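Local coordinates for zinc phosphodiesterase ELAC protein 1 (Homo sapiens, PDB 3ZWF) that cleaves tRNA 3' ends as a two-zinc phosphodiesterase and removes 2',3'-cyclic phosphates from tRNAs during repair after ribosome-associated quality control, at residues A[32-37]-A[56-61]; A[90-95]-A[117-122]; A[176-181]-A[253-258]; A[247-252]-A[268-273]. All blocks are in the same frame, centred on the assembly; numbering follows the deposited sequence. Where two conformers were deposited one is given.

Contact 1 (A[32-37]-A[56-61]); sequences LFDCGE and IFITHL. With ZN (zinc ion), chain E.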
loop_
_atom_site.group_PDB
_atom_site.type_symbol
_atom_site.label_atom_id
_atom_site.label_comp_id
_atom_site.label_asym_id
_atom_site.label_seq_id
_atom_site.Cartn_x
_atom_site.Cartn_y
_atom_site.Cartn_z
ATOM N N LEU A 32 -7.803 -1.515 15.020
ATOM C CA LEU A 32 -6.953 -0.641 14.231
ATOM C C LEU A 32 -7.702 0.599 13.739
ATOM O O LEU A 32 -8.780 0.508 13.150
ATOM C CB LEU A 32 -6.391 -1.424 13.023
ATOM C CG LEU A 32 -5.516 -0.663 12.004
ATOM C CD1 LEU A 32 -4.232 -0.181 12.620
ATOM C CD2 LEU A 32 -5.236 -1.580 10.798
ATOM N N PHE A 33 -7.099 1.747 13.959
ATOM C CA PHE A 33 -7.618 3.036 13.530
ATOM C C PHE A 33 -6.670 3.568 12.464
ATOM O O PHE A 33 -5.520 3.934 12.756
ATOM C CB PHE A 33 -7.738 4.012 14.716
ATOM C CG PHE A 33 -8.805 3.637 15.672
ATOM C CD1 PHE A 33 -8.572 2.692 16.667
ATOM C CD2 PHE A 33 -10.090 4.189 15.568
ATOM C CE1 PHE A 33 -9.610 2.324 17.577
ATOM C CE2 PHE A 33 -11.108 3.801 16.433
ATOM C CZ PHE A 33 -10.861 2.874 17.439
ATOM N N ASP A 34 -7.192 3.569 11.238
ATOM C CA ASP A 34 -6.482 3.912 9.991
ATOM C C ASP A 34 -5.437 2.868 9.593
ATOM O O ASP A 34 -4.962 2.060 10.394
ATOM C CB ASP A 34 -5.928 5.345 10.007
ATOM C CG ASP A 34 -7.067 6.420 9.843
ATOM O OD1 ASP A 34 -8.129 6.047 9.398
ATOM O OD2 ASP A 34 -6.839 7.608 10.125
ATOM N N CYS A 35 -5.146 2.880 8.308
ATOM C CA CYS A 35 -4.331 1.821 7.701
ATOM C C CYS A 35 -3.617 2.323 6.453
ATOM O O CYS A 35 -3.857 1.886 5.340
ATOM C CB CYS A 35 -5.192 0.587 7.403
ATOM S SG CYS A 35 -4.236 -0.907 7.124
ATOM N N GLY A 36 -2.782 3.312 6.640
ATOM C CA GLY A 36 -1.882 3.765 5.554
ATOM C C GLY A 36 -0.954 2.688 5.034
ATOM O O GLY A 36 -0.735 1.641 5.672
ATOM N N GLU A 37 -0.379 2.971 3.870
ATOM C CA GLU A 37 0.563 2.067 3.273
ATOM C C GLU A 37 1.700 1.773 4.247
ATOM O O GLU A 37 2.203 2.674 4.924
ATOM C CB GLU A 37 1.097 2.700 1.992
ATOM C CG GLU A 37 2.176 1.834 1.399
ATOM C CD GLU A 37 2.484 2.096 -0.055
ATOM O OE1 GLU A 37 1.885 2.963 -0.713
ATOM O OE2 GLU A 37 3.369 1.403 -0.525
ATOM N N ILE A 56 -11.499 -2.677 12.384
ATOM C CA ILE A 56 -10.752 -1.638 11.714
ATOM C C ILE A 56 -11.649 -0.448 11.448
ATOM O O ILE A 56 -12.787 -0.599 10.971
ATOM C CB ILE A 56 -10.143 -2.198 10.358
ATOM C CG1 ILE A 56 -9.262 -3.414 10.677
ATOM C CG2 ILE A 56 -9.337 -1.132 9.634
ATOM C CD1 ILE A 56 -8.744 -4.172 9.469
ATOM N N PHE A 57 -11.157 0.731 11.775
ATOM C CA PHE A 57 -11.880 1.971 11.641
ATOM C C PHE A 57 -11.074 2.917 10.758
ATOM O O PHE A 57 -9.945 3.257 11.097
ATOM C CB PHE A 57 -12.116 2.628 13.032
ATOM C CG PHE A 57 -12.815 1.737 14.038
ATOM C CD1 PHE A 57 -12.129 0.785 14.777
ATOM C CD2 PHE A 57 -14.188 1.874 14.246
ATOM C CE1 PHE A 57 -12.768 -0.033 15.671
ATOM C CE2 PHE A 57 -14.831 1.058 15.140
ATOM C CZ PHE A 57 -14.137 0.118 15.884
ATOM N N ILE A 58 -11.692 3.401 9.683
ATOM C CA ILE A 58 -11.019 4.327 8.747
ATOM C C ILE A 58 -11.622 5.706 8.807
ATOM O O ILE A 58 -12.856 5.866 8.661
ATOM C CB ILE A 58 -11.107 3.786 7.272
ATOM C CG1 ILE A 58 -10.494 2.390 7.144
ATOM C CG2 ILE A 58 -10.441 4.766 6.302
ATOM C CD1 ILE A 58 -8.990 2.255 7.530
ATOM N N THR A 59 -10.786 6.707 9.114
ATOM C CA THR A 59 -11.278 8.093 9.391
ATOM C C THR A 59 -11.707 8.838 8.132
ATOM O O THR A 59 -12.651 9.593 8.145
ATOM C CB THR A 59 -10.251 8.951 10.086
ATOM O OG1 THR A 59 -9.048 9.014 9.293
ATOM C CG2 THR A 59 -9.918 8.390 11.495
ATOM N N HIS A 60 -11.032 8.562 6.999
ATOM C CA HIS A 60 -11.321 9.234 5.747
ATOM C C HIS A 60 -10.590 8.560 4.608
ATOM O O HIS A 60 -9.576 7.918 4.855
ATOM C CB HIS A 60 -11.038 10.724 5.783
ATOM C CG HIS A 60 -9.589 11.122 5.887
ATOM N ND1 HIS A 60 -8.805 10.890 7.009
ATOM C CD2 HIS A 60 -8.870 11.940 5.089
ATOM C CE1 HIS A 60 -7.617 11.442 6.820
ATOM N NE2 HIS A 60 -7.626 12.088 5.665
ATOM N N LEU A 61 -11.108 8.777 3.405
ATOM C CA LEU A 61 -10.551 8.113 2.224
ATOM C C LEU A 61 -9.447 8.924 1.534
ATOM O O LEU A 61 -9.515 9.156 0.311
ATOM C CB LEU A 61 -11.701 7.775 1.255
ATOM C CG LEU A 61 -12.728 6.782 1.810
ATOM C CD1 LEU A 61 -13.841 6.444 0.806
ATOM C CD2 LEU A 61 -12.007 5.497 2.262
HETATM ZN ZN ZN E . -6.278 13.697 4.736
HETATM O O HOH W 1 -4.797 12.282 4.501
#

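Contact 2 (A[90-95]-A[117-122]); sequences EIYGPV and VVHELV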
loop_
_atom_site.group_PDB
_atom_site.type_symbol
_atom_site.label_atom_id
_atom_site.label_comp_id
_atom_site.label_asym_id
_atom_site.label_seq_id
_atom_site.Cartn_x
_atom_site.Cartn_y
_atom_site.Cartn_z
ATOM N N GLU A 90 -14.739 -6.696 11.454
ATOM C CA GLU A 90 -15.625 -5.580 11.112
ATOM C C GLU A 90 -14.833 -4.370 10.711
ATOM O O GLU A 90 -13.913 -3.943 11.434
ATOM C CB GLU A 90 -16.493 -5.189 12.326
ATOM C CG GLU A 90 -17.358 -6.295 12.781
ATOM C CD GLU A 90 -18.173 -5.924 14.021
ATOM O OE1 GLU A 90 -17.916 -4.876 14.670
ATOM O OE2 GLU A 90 -19.082 -6.710 14.333
ATOM N N ILE A 91 -15.195 -3.792 9.574
ATOM C CA ILE A 91 -14.517 -2.626 9.064
ATOM C C ILE A 91 -15.507 -1.479 8.969
ATOM O O ILE A 91 -16.570 -1.618 8.353
ATOM C CB ILE A 91 -13.882 -2.917 7.679
ATOM C CG1 ILE A 91 -12.935 -4.107 7.795
ATOM C CG2 ILE A 91 -13.173 -1.658 7.147
ATOM C CD1 ILE A 91 -12.287 -4.552 6.459
ATOM N N TYR A 92 -15.173 -0.365 9.595
ATOM C CA TYR A 92 -16.001 0.838 9.547
ATOM C C TYR A 92 -15.296 1.937 8.795
ATOM O O TYR A 92 -14.131 2.216 9.071
ATOM C CB TYR A 92 -16.289 1.316 10.995
ATOM C CG TYR A 92 -17.061 0.297 11.807
ATOM C CD1 TYR A 92 -16.400 -0.716 12.493
ATOM C CD2 TYR A 92 -18.463 0.368 11.935
ATOM C CE1 TYR A 92 -17.112 -1.661 13.233
ATOM C CE2 TYR A 92 -19.160 -0.573 12.657
ATOM C CZ TYR A 92 -18.479 -1.576 13.318
ATOM O OH TYR A 92 -19.218 -2.518 14.034
ATOM N N GLY A 93 -15.952 2.569 7.835
ATOM C CA GLY A 93 -15.339 3.718 7.165
ATOM C C GLY A 93 -16.287 4.413 6.224
ATOM O O GLY A 93 -17.479 4.063 6.172
ATOM N N PRO A 94 -15.820 5.472 5.568
ATOM C CA PRO A 94 -16.703 6.214 4.716
ATOM C C PRO A 94 -17.270 5.429 3.539
ATOM O O PRO A 94 -16.651 4.506 3.056
ATOM C CB PRO A 94 -15.839 7.377 4.222
ATOM C CG PRO A 94 -14.697 7.439 5.139
ATOM C CD PRO A 94 -14.472 6.069 5.607
ATOM N N VAL A 95 -18.450 5.842 3.091
ATOM C CA VAL A 95 -19.009 5.357 1.825
ATOM C C VAL A 95 -17.922 5.324 0.748
ATOM O O VAL A 95 -17.245 6.321 0.511
ATOM C CB VAL A 95 -20.202 6.240 1.359
ATOM C CG1 VAL A 95 -20.634 5.881 -0.096
ATOM C CG2 VAL A 95 -21.352 6.065 2.300
ATOM N N VAL A 117 -16.862 -7.762 7.107
ATOM C CA VAL A 117 -18.010 -6.918 6.742
ATOM C C VAL A 117 -17.564 -5.459 6.815
ATOM O O VAL A 117 -16.768 -5.079 7.675
ATOM C CB VAL A 117 -19.226 -7.167 7.645
ATOM C CG1 VAL A 117 -19.881 -8.497 7.260
ATOM C CG2 VAL A 117 -18.836 -7.148 9.133
ATOM N N VAL A 118 -18.061 -4.667 5.870
ATOM C CA VAL A 118 -17.753 -3.245 5.852
ATOM C C VAL A 118 -19.029 -2.448 6.089
ATOM O O VAL A 118 -20.037 -2.579 5.354
ATOM C CB VAL A 118 -17.104 -2.789 4.548
ATOM C CG1 VAL A 118 -16.720 -1.313 4.661
ATOM C CG2 VAL A 118 -15.889 -3.698 4.176
ATOM N N HIS A 119 -19.012 -1.666 7.161
ATOM C CA HIS A 119 -20.136 -0.772 7.525
ATOM C C HIS A 119 -19.752 0.624 7.117
ATOM O O HIS A 119 -18.636 1.098 7.499
ATOM C CB HIS A 119 -20.377 -0.840 8.996
ATOM C CG HIS A 119 -20.737 -2.204 9.473
ATOM N ND1 HIS A 119 -21.774 -2.925 8.916
ATOM C CD2 HIS A 119 -20.227 -2.978 10.459
ATOM C CE1 HIS A 119 -21.900 -4.073 9.555
ATOM N NE2 HIS A 119 -20.951 -4.145 10.471
ATOM N N GLU A 120 -20.555 1.233 6.251
ATOM C CA GLU A 120 -20.227 2.531 5.693
ATOM C C GLU A 120 -20.914 3.692 6.390
ATOM O O GLU A 120 -22.121 3.669 6.541
ATOM C CB GLU A 120 -20.538 2.588 4.216
ATOM C CG GLU A 120 -19.634 1.664 3.404
ATOM C CD GLU A 120 -19.801 1.805 1.901
ATOM O OE1 GLU A 120 -20.890 2.085 1.404
ATOM O OE2 GLU A 120 -18.765 1.615 1.190
ATOM N N LEU A 121 -20.116 4.705 6.719
ATOM C CA LEU A 121 -20.609 5.972 7.261
ATOM C C LEU A 121 -20.918 6.963 6.167
ATOM O O LEU A 121 -20.095 7.201 5.284
ATOM C CB LEU A 121 -19.552 6.591 8.175
ATOM C CG LEU A 121 -19.452 5.966 9.571
ATOM C CD1 LEU A 121 -18.951 4.560 9.577
ATOM C CD2 LEU A 121 -18.427 6.854 10.356
ATOM N N VAL A 122 -22.118 7.525 6.198
ATOM C CA VAL A 122 -22.567 8.470 5.168
ATOM C C VAL A 122 -22.241 9.881 5.653
ATOM O O VAL A 122 -22.882 10.400 6.633
ATOM C CB VAL A 122 -24.099 8.359 4.854
ATOM C CG1 VAL A 122 -24.523 9.423 3.842
ATOM C CG2 VAL A 122 -24.410 6.971 4.329
#

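Contact 3 (A[176-181]-A[253-258]); sequences FRLFHR and SGVVGD. With ZN (zinc ion), chain E; PO4 (phosphate ion), chain F.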
loop_
_atom_site.group_PDB
_atom_site.type_symbol
_atom_site.label_atom_id
_atom_site.label_comp_id
_atom_site.label_asym_id
_atom_site.label_seq_id
_atom_site.Cartn_x
_atom_site.Cartn_y
_atom_site.Cartn_z
ATOM N N PHE A 176 -18.175 10.685 14.780
ATOM C CA PHE A 176 -18.671 12.045 14.621
ATOM C C PHE A 176 -17.937 12.741 13.473
ATOM O O PHE A 176 -16.867 12.311 13.044
ATOM C CB PHE A 176 -18.570 12.855 15.926
ATOM C CG PHE A 176 -17.184 12.880 16.560
ATOM C CD1 PHE A 176 -16.732 11.843 17.349
ATOM C CD2 PHE A 176 -16.329 13.950 16.333
ATOM C CE1 PHE A 176 -15.478 11.868 17.887
ATOM C CE2 PHE A 176 -15.055 14.012 16.908
ATOM C CZ PHE A 176 -14.623 12.958 17.695
ATOM N N ARG A 177 -18.536 13.822 13.000
ATOM C CA ARG A 177 -18.106 14.481 11.780
ATOM C C ARG A 177 -17.033 15.523 12.063
ATOM O O ARG A 177 -17.161 16.348 13.008
ATOM C CB ARG A 177 -19.269 15.163 11.081
ATOM C CG ARG A 177 -20.377 14.197 10.641
ATOM C CD ARG A 177 -21.570 14.968 10.104
ATOM N NE ARG A 177 -22.169 15.754 11.164
ATOM C CZ ARG A 177 -22.944 16.815 10.990
ATOM N NH1 ARG A 177 -23.251 17.247 9.773
ATOM N NH2 ARG A 177 -23.423 17.451 12.053
ATOM N N LEU A 178 -16.014 15.457 11.214
ATOM C CA LEU A 178 -14.934 16.433 11.145
ATOM C C LEU A 178 -14.925 17.158 9.812
ATOM O O LEU A 178 -15.563 16.713 8.861
ATOM C CB LEU A 178 -13.561 15.753 11.352
ATOM C CG LEU A 178 -13.440 14.869 12.590
ATOM C CD1 LEU A 178 -12.057 14.232 12.724
ATOM C CD2 LEU A 178 -13.679 15.704 13.865
ATOM N N PHE A 179 -14.260 18.305 9.766
ATOM C CA PHE A 179 -14.104 19.085 8.545
ATOM C C PHE A 179 -12.695 18.873 8.005
ATOM O O PHE A 179 -11.721 19.098 8.714
ATOM C CB PHE A 179 -14.312 20.567 8.786
ATOM C CG PHE A 179 -14.453 21.349 7.524
ATOM C CD1 PHE A 179 -13.332 21.857 6.865
ATOM C CD2 PHE A 179 -15.722 21.532 6.941
ATOM C CE1 PHE A 179 -13.472 22.529 5.643
ATOM C CE2 PHE A 179 -15.868 22.233 5.725
ATOM C CZ PHE A 179 -14.724 22.721 5.078
ATOM N N HIS A 180 -12.601 18.446 6.746
ATOM C CA HIS A 180 -11.327 18.218 6.112
ATOM C C HIS A 180 -11.485 18.504 4.608
ATOM O O HIS A 180 -12.564 18.915 4.157
ATOM C CB HIS A 180 -10.866 16.800 6.464
ATOM C CG HIS A 180 -9.481 16.432 5.982
ATOM N ND1 HIS A 180 -8.358 17.218 6.179
ATOM C CD2 HIS A 180 -9.053 15.318 5.340
ATOM C CE1 HIS A 180 -7.305 16.609 5.633
ATOM N NE2 HIS A 180 -7.699 15.453 5.134
ATOM N N ARG A 181 -10.436 18.278 3.816
ATOM C CA ARG A 181 -10.517 18.468 2.361
ATOM C C ARG A 181 -11.527 17.517 1.732
ATOM O O ARG A 181 -12.184 17.834 0.727
ATOM C CB ARG A 181 -9.132 18.243 1.686
ATOM C CG ARG A 181 -8.061 19.171 2.127
ATOM C CD ARG A 181 -6.872 19.215 1.131
ATOM N NE ARG A 181 -6.309 17.910 0.740
ATOM C CZ ARG A 181 -5.668 17.070 1.561
ATOM N NH1 ARG A 181 -5.534 17.323 2.871
ATOM N NH2 ARG A 181 -5.182 15.937 1.075
ATOM N N SER A 253 -9.441 20.280 10.231
ATOM C CA SER A 253 -9.231 21.676 10.599
ATOM C C SER A 253 -10.272 22.129 11.630
ATOM O O SER A 253 -10.253 23.280 12.083
ATOM C CB SER A 253 -9.357 22.545 9.346
ATOM O OG SER A 253 -9.042 23.897 9.608
ATOM N N GLY A 254 -11.182 21.228 11.972
ATOM C CA GLY A 254 -12.232 21.506 12.947
ATOM C C GLY A 254 -13.280 20.397 12.993
ATOM O O GLY A 254 -13.226 19.423 12.231
ATOM N N VAL A 255 -14.229 20.558 13.911
ATOM C CA VAL A 255 -15.300 19.594 14.122
ATOM C C VAL A 255 -16.569 20.243 13.602
ATOM O O VAL A 255 -16.747 21.452 13.763
ATOM C CB VAL A 255 -15.458 19.267 15.659
ATOM C CG1 VAL A 255 -16.648 18.334 15.921
ATOM C CG2 VAL A 255 -14.170 18.693 16.215
ATOM N N VAL A 256 -17.475 19.448 13.028
ATOM C CA VAL A 256 -18.667 19.979 12.432
ATOM C C VAL A 256 -19.770 19.888 13.471
ATOM O O VAL A 256 -20.173 18.787 13.858
ATOM C CB VAL A 256 -19.119 19.230 11.190
ATOM C CG1 VAL A 256 -20.368 19.881 10.609
ATOM C CG2 VAL A 256 -18.042 19.217 10.214
ATOM N N GLY A 257 -20.200 21.053 13.930
ATOM C CA GLY A 257 -21.255 21.162 14.943
ATOM C C GLY A 257 -20.823 20.616 16.289
ATOM O O GLY A 257 -19.629 20.524 16.572
ATOM N N ASP A 258 -21.816 20.220 17.101
ATOM C CA ASP A 258 -21.598 19.869 18.532
ATOM C C ASP A 258 -21.533 18.348 18.857
ATOM O O ASP A 258 -21.152 17.949 19.960
ATOM C CB ASP A 258 -22.645 20.553 19.431
HETATM ZN ZN ZN E . -6.278 13.697 4.736
HETATM P P PO4 F . -3.166 14.777 4.063
HETATM O O1 PO4 F . -4.675 15.090 4.231
HETATM O O2 PO4 F . -3.100 13.931 2.686
HETATM O O3 PO4 F . -2.686 13.836 5.094
HETATM O O4 PO4 F . -2.479 16.081 3.854
HETATM O O HOH W 2 -19.212 16.548 14.818
HETATM O O HOH W 1 -4.797 12.282 4.501
#

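Contact 4 (A[247-252]-A[268-273]); sequences CILGDC and DLLIHE. With ZN (zinc ion), chain E; ZN (zinc ion), chain D.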
loop_
_atom_site.group_PDB
_atom_site.type_symbol
_atom_site.label_atom_id
_atom_site.label_comp_id
_atom_site.label_asym_id
_atom_site.label_seq_id
_atom_site.Cartn_x
_atom_site.Cartn_y
_atom_site.Cartn_z
ATOM N N CYS A 247 -10.683 8.854 22.419
ATOM C CA CYS A 247 -11.168 9.522 21.212
ATOM C C CYS A 247 -10.003 9.718 20.235
ATOM O O CYS A 247 -8.952 10.208 20.601
ATOM C CB CYS A 247 -11.763 10.867 21.540
ATOM S SG CYS A 247 -13.245 10.670 22.561
ATOM N N ILE A 248 -10.245 9.320 19.002
ATOM C CA ILE A 248 -9.224 9.322 17.947
ATOM C C ILE A 248 -9.826 10.066 16.772
ATOM O O ILE A 248 -10.838 9.603 16.201
ATOM C CB ILE A 248 -8.890 7.878 17.536
ATOM C CG1 ILE A 248 -8.385 7.104 18.775
ATOM C CG2 ILE A 248 -7.786 7.894 16.442
ATOM C CD1 ILE A 248 -8.130 5.657 18.538
ATOM N N LEU A 249 -9.250 11.221 16.435
ATOM C CA LEU A 249 -9.784 12.063 15.367
ATOM C C LEU A 249 -8.953 11.940 14.086
ATOM O O LEU A 249 -7.717 12.024 14.151
ATOM C CB LEU A 249 -9.831 13.521 15.748
ATOM C CG LEU A 249 -10.965 13.991 16.663
ATOM C CD1 LEU A 249 -10.859 13.365 18.042
ATOM C CD2 LEU A 249 -10.940 15.520 16.720
ATOM N N GLY A 250 -9.636 11.760 12.960
ATOM C CA GLY A 250 -8.985 11.857 11.637
ATOM C C GLY A 250 -8.484 13.263 11.329
ATOM O O GLY A 250 -8.705 14.232 12.092
ATOM N N ASP A 251 -7.797 13.381 10.194
ATOM C CA ASP A 251 -7.326 14.674 9.696
ATOM C C ASP A 251 -8.503 15.644 9.705
ATOM O O ASP A 251 -9.618 15.313 9.330
ATOM C CB ASP A 251 -6.863 14.605 8.257
ATOM C CG ASP A 251 -5.634 13.699 8.045
ATOM O OD1 ASP A 251 -5.115 13.087 8.990
ATOM O OD2 ASP A 251 -5.212 13.579 6.863
ATOM N N CYS A 252 -8.215 16.862 10.131
ATOM C CA CYS A 252 -9.252 17.903 10.249
ATOM C C CYS A 252 -8.642 19.267 10.551
ATOM O O CYS A 252 -7.555 19.369 11.089
ATOM C CB CYS A 252 -10.251 17.547 11.355
ATOM S SG CYS A 252 -9.641 17.560 13.021
ATOM N N ASP A 268 -10.103 10.307 28.339
ATOM C CA ASP A 268 -8.880 9.893 29.023
ATOM C C ASP A 268 -7.672 10.012 28.138
ATOM O O ASP A 268 -6.578 10.317 28.604
ATOM C CB ASP A 268 -9.030 8.481 29.546
ATOM C CG ASP A 268 -10.094 8.405 30.604
ATOM O OD1 ASP A 268 -9.857 8.926 31.704
ATOM O OD2 ASP A 268 -11.182 7.889 30.311
ATOM N N LEU A 269 -7.893 9.764 26.852
ATOM C CA LEU A 269 -6.893 10.000 25.823
ATOM C C LEU A 269 -7.592 10.577 24.600
ATOM O O LEU A 269 -8.601 10.038 24.137
ATOM C CB LEU A 269 -6.174 8.707 25.511
ATOM C CG LEU A 269 -4.851 8.915 24.760
ATOM C CD1 LEU A 269 -3.824 9.407 25.758
ATOM C CD2 LEU A 269 -4.364 7.664 24.031
ATOM N N LEU A 270 -7.074 11.686 24.104
ATOM C CA LEU A 270 -7.539 12.316 22.880
ATOM C C LEU A 270 -6.369 12.361 21.879
ATOM O O LEU A 270 -5.348 12.969 22.170
ATOM C CB LEU A 270 -8.039 13.729 23.154
ATOM C CG LEU A 270 -8.384 14.620 21.960
ATOM C CD1 LEU A 270 -9.443 13.984 21.116
ATOM C CD2 LEU A 270 -8.889 15.964 22.505
ATOM N N ILE A 271 -6.541 11.696 20.742
ATOM C CA ILE A 271 -5.525 11.645 19.643
ATOM C C ILE A 271 -5.976 12.580 18.522
ATOM O O ILE A 271 -7.094 12.469 18.001
ATOM C CB ILE A 271 -5.324 10.255 19.111
ATOM C CG1 ILE A 271 -4.934 9.298 20.238
ATOM C CG2 ILE A 271 -4.295 10.269 17.892
ATOM C CD1 ILE A 271 -4.747 7.883 19.736
ATOM N N HIS A 272 -5.142 13.571 18.249
ATOM C CA HIS A 272 -5.473 14.649 17.328
ATOM C C HIS A 272 -4.264 14.911 16.403
ATOM O O HIS A 272 -3.122 14.855 16.825
ATOM C CB HIS A 272 -5.812 15.924 18.128
ATOM C CG HIS A 272 -6.594 16.948 17.369
ATOM N ND1 HIS A 272 -6.072 17.656 16.303
ATOM C CD2 HIS A 272 -7.849 17.435 17.573
ATOM C CE1 HIS A 272 -7.007 18.481 15.844
ATOM N NE2 HIS A 272 -8.085 18.372 16.596
ATOM N N GLU A 273 -4.560 15.247 15.154
ATOM C CA GLU A 273 -3.461 15.689 14.278
ATOM C C GLU A 273 -2.888 17.075 14.616
ATOM O O GLU A 273 -3.530 17.950 15.187
ATOM C CB GLU A 273 -3.892 15.714 12.821
ATOM C CG GLU A 273 -4.924 16.774 12.485
ATOM C CD GLU A 273 -4.597 17.387 11.137
ATOM O OE1 GLU A 273 -3.582 18.125 11.049
ATOM O OE2 GLU A 273 -5.292 17.067 10.161
HETATM ZN ZN ZN E . -6.278 13.697 4.736
HETATM ZN ZN ZN D . -3.522 12.343 6.253
HETATM O O HOH W 3 -7.258 15.130 14.280
HETATM O O HOH W 1 -4.797 12.282 4.501
#

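Contact 1 (A[32-37]-A[56-61])
Leu32 and Phe33 run parallel to Ile56 and Phe57 as neighbouring strands, with the paired CA atoms of Leu32 and Ile56 4.7 Å apart. Phe57 N gives its hydrogen to Leu32 O, and Asp34 N to Phe57 O, each at 2.8 Å. Past the two bridged pairs, Asp34 continues the link with its side chain. Its carboxylate grips Thr59 twice, crossing that side chain at about a right angle: Thr59 N meets OD1 of Asp34 at 2.8 Å in a nearly straight bond (173°), and Thr59 OG1 donates to Asp34 OD2 at 2.7 Å, both on syn lone pairs. Thr59 OG1, set between the backbone N and carbonyl carbon (chi1 57°), also accepts from His60 ND1 at 3.0 Å. This relay from carboxylate to hydroxyl to imidazole fixes the rotation of a ring whose NE2 binds zinc. Asp34 OD2 has a second donor in the zinc ligand His65, making it a second-shell anchor. On the sheet face of Phe33 and Phe57 the two rings form an offset stack, planes at 9°, with Phe57 CD1 over the Phe33 face. The two strands belong to the beta-alpha-beta unit of strand 29-33, helix 39-45 and strand 53-57; helix 69-79 packs on Leu32 and Ile56, while strand 184-191 of the other sheet meets Phe33.

Contact 2 (A[90-95]-A[117-122])
Ile91 and Val118 are paired in two parallel strands that belong to a beta-alpha-beta unit, strand 89-94, helix 97-107 and strand 116-121, in one sheet of the metallo-beta-lactamase fold. Five backbone bonds, from Ile91 N to Val117 O through to Val95 N to Leu121 O, join them. Tyr92 and His119 lie side by side on one face, pointing the same way. Both have CG anti to the carbonyl carbon (chi1 near -60° in each). Tyr92 CE2 comes to 3.4 Å from His119 CD2, the ring planes inclined at 44°. Tyr92 OH reaches back along its own strand to Glu90 OE1, 2.8 Å away and above the carboxylate plane; that oxygen also carries a salt bridge to Lys55. His119 turns ND1 to the backbone N of Arg152, which anchors the imidazole toward strand 153-154. Farther along this face, Leu121 CD1 touches Tyr92 CB at 4.4 Å, and Phe185 of strand 184-191 packs on both Leu121 and Pro94. The other face belongs to helix 97-107, whose Ile101 meets Ile91 and Val118; there Ile91 CB lies 4.1 Å from Val118 CG2. Here Glu120 crosses Val95 at about a right angle, and its OE2 accepts from the backbone N atoms of Gly96 and Arg98 at the start of that helix. The Glu120 CD atom rests 3.6 Å from Val95 CA.

Contact 3 (A[176-181]-A[253-258])
Leu178 and Val255 form the non-hydrogen-bonded pair of a short antiparallel edge, where the brief strand 254-255 joins the end of strand 171-179 in the second sheet of the metallo-beta-lactamase fold. The bonds lie to either side of this pair: Phe179 N to Gly254 O at 2.9 Å, and Val256 N to Arg177 O at 3.1 Å, both donors above the carbonyl plane. Ser253 N adds a third, to Phe179 O. Water 2 ties Arg177 O to Val256 O, donating to both. Leu178 CD2 meets Val255 CG2 at 3.8 Å, the two side chains crossing obliquely. Arg177 bends at its third torsion (chi3 -65°), and Val256 CG1 sits over one face of the guanidinium, 4.0 Å from NH1, which is hydrogen-bonded to Thr124. Next along the chain come His180, which binds zinc through NE2 alongside His60, His62 and Asp251 while its ND1 donates to Gly288 O, and Arg181, beside a phosphate ion, probably from the crystallisation liquor, bound to the same zinc. Arg181 NH1 donates to O1 of this phosphate at 2.8 Å.

Contact 4 (A[247-252]-A[268-273])
Cys247 and Ile248 pair in parallel with Leu270 and Ile271 in the second sheet of the metallo-beta-lactamase fold, beside its dinuclear zinc site. Three N-H...O bonds cross the gap: Cys247 N to Leu269 O, Ile271 N to Cys247 O at 2.8 Å, and Leu249 N to Ile271 O; Ile248 and Leu270 bond to the outer strands through Phe187 and through Arg306 and Val308. Where the strands part, water 3 takes over, accepting from Glu273 N and donating to Gly250 O. Glu273 then bridges with its side chain, bent at chi2: OE2 receives Cys252 N at 2.9 Å on its anti side, 31° out of the carboxylate plane. The same OE2 accepts from His289 ND1, and OE1 from Thr275 OG1. These donors probably offset the repulsion from Asp251, whose OD1 is 4.2 Å from Glu273 OE2. Asp251 OD2 bridges the two zinc ions, 2.4 Å from the one shared with His60 and His180 and 2.2 Å from the one shared with His65 and His311. Through Cys252 N, Glu273 holds the backbone next to this shared ligand, consistent with a second-shell role. His272 ND1 turns to Glu273 O, 2.8 Å away and on a carbonyl lone pair. Apolar contact is tight where Leu249 CD1 meets Leu270 CD1 at 3.4 Å. Phe298 of helix 292-301 packs on these two leucines, and strands 184-191 and 306-310 flank the pair within the sheet.

Overall arrangement
The four contacts divide between the two sheets of the metallo-beta-lactamase fold. Contacts 1 and 2 share one sheet, in which strands 53-57 and 89-94 are neighbours; contacts 3 and 4 belong to the other and alternate along the chain. Contacts 1, 2 and 4 are buried, whereas contact 3 is a partly buried edge, antiparallel where the others are parallel. Contacts 1, 3 and 4 converge on one zinc through His60, His180 and Asp251, although the centres of 1 and 3 lie about 17 Å apart. Carboxylates fasten the loops beyond the strands in 1 and 4, contact 3 relies on three backbone bonds and one bridging water, and contact 2 supplies no metal ligand.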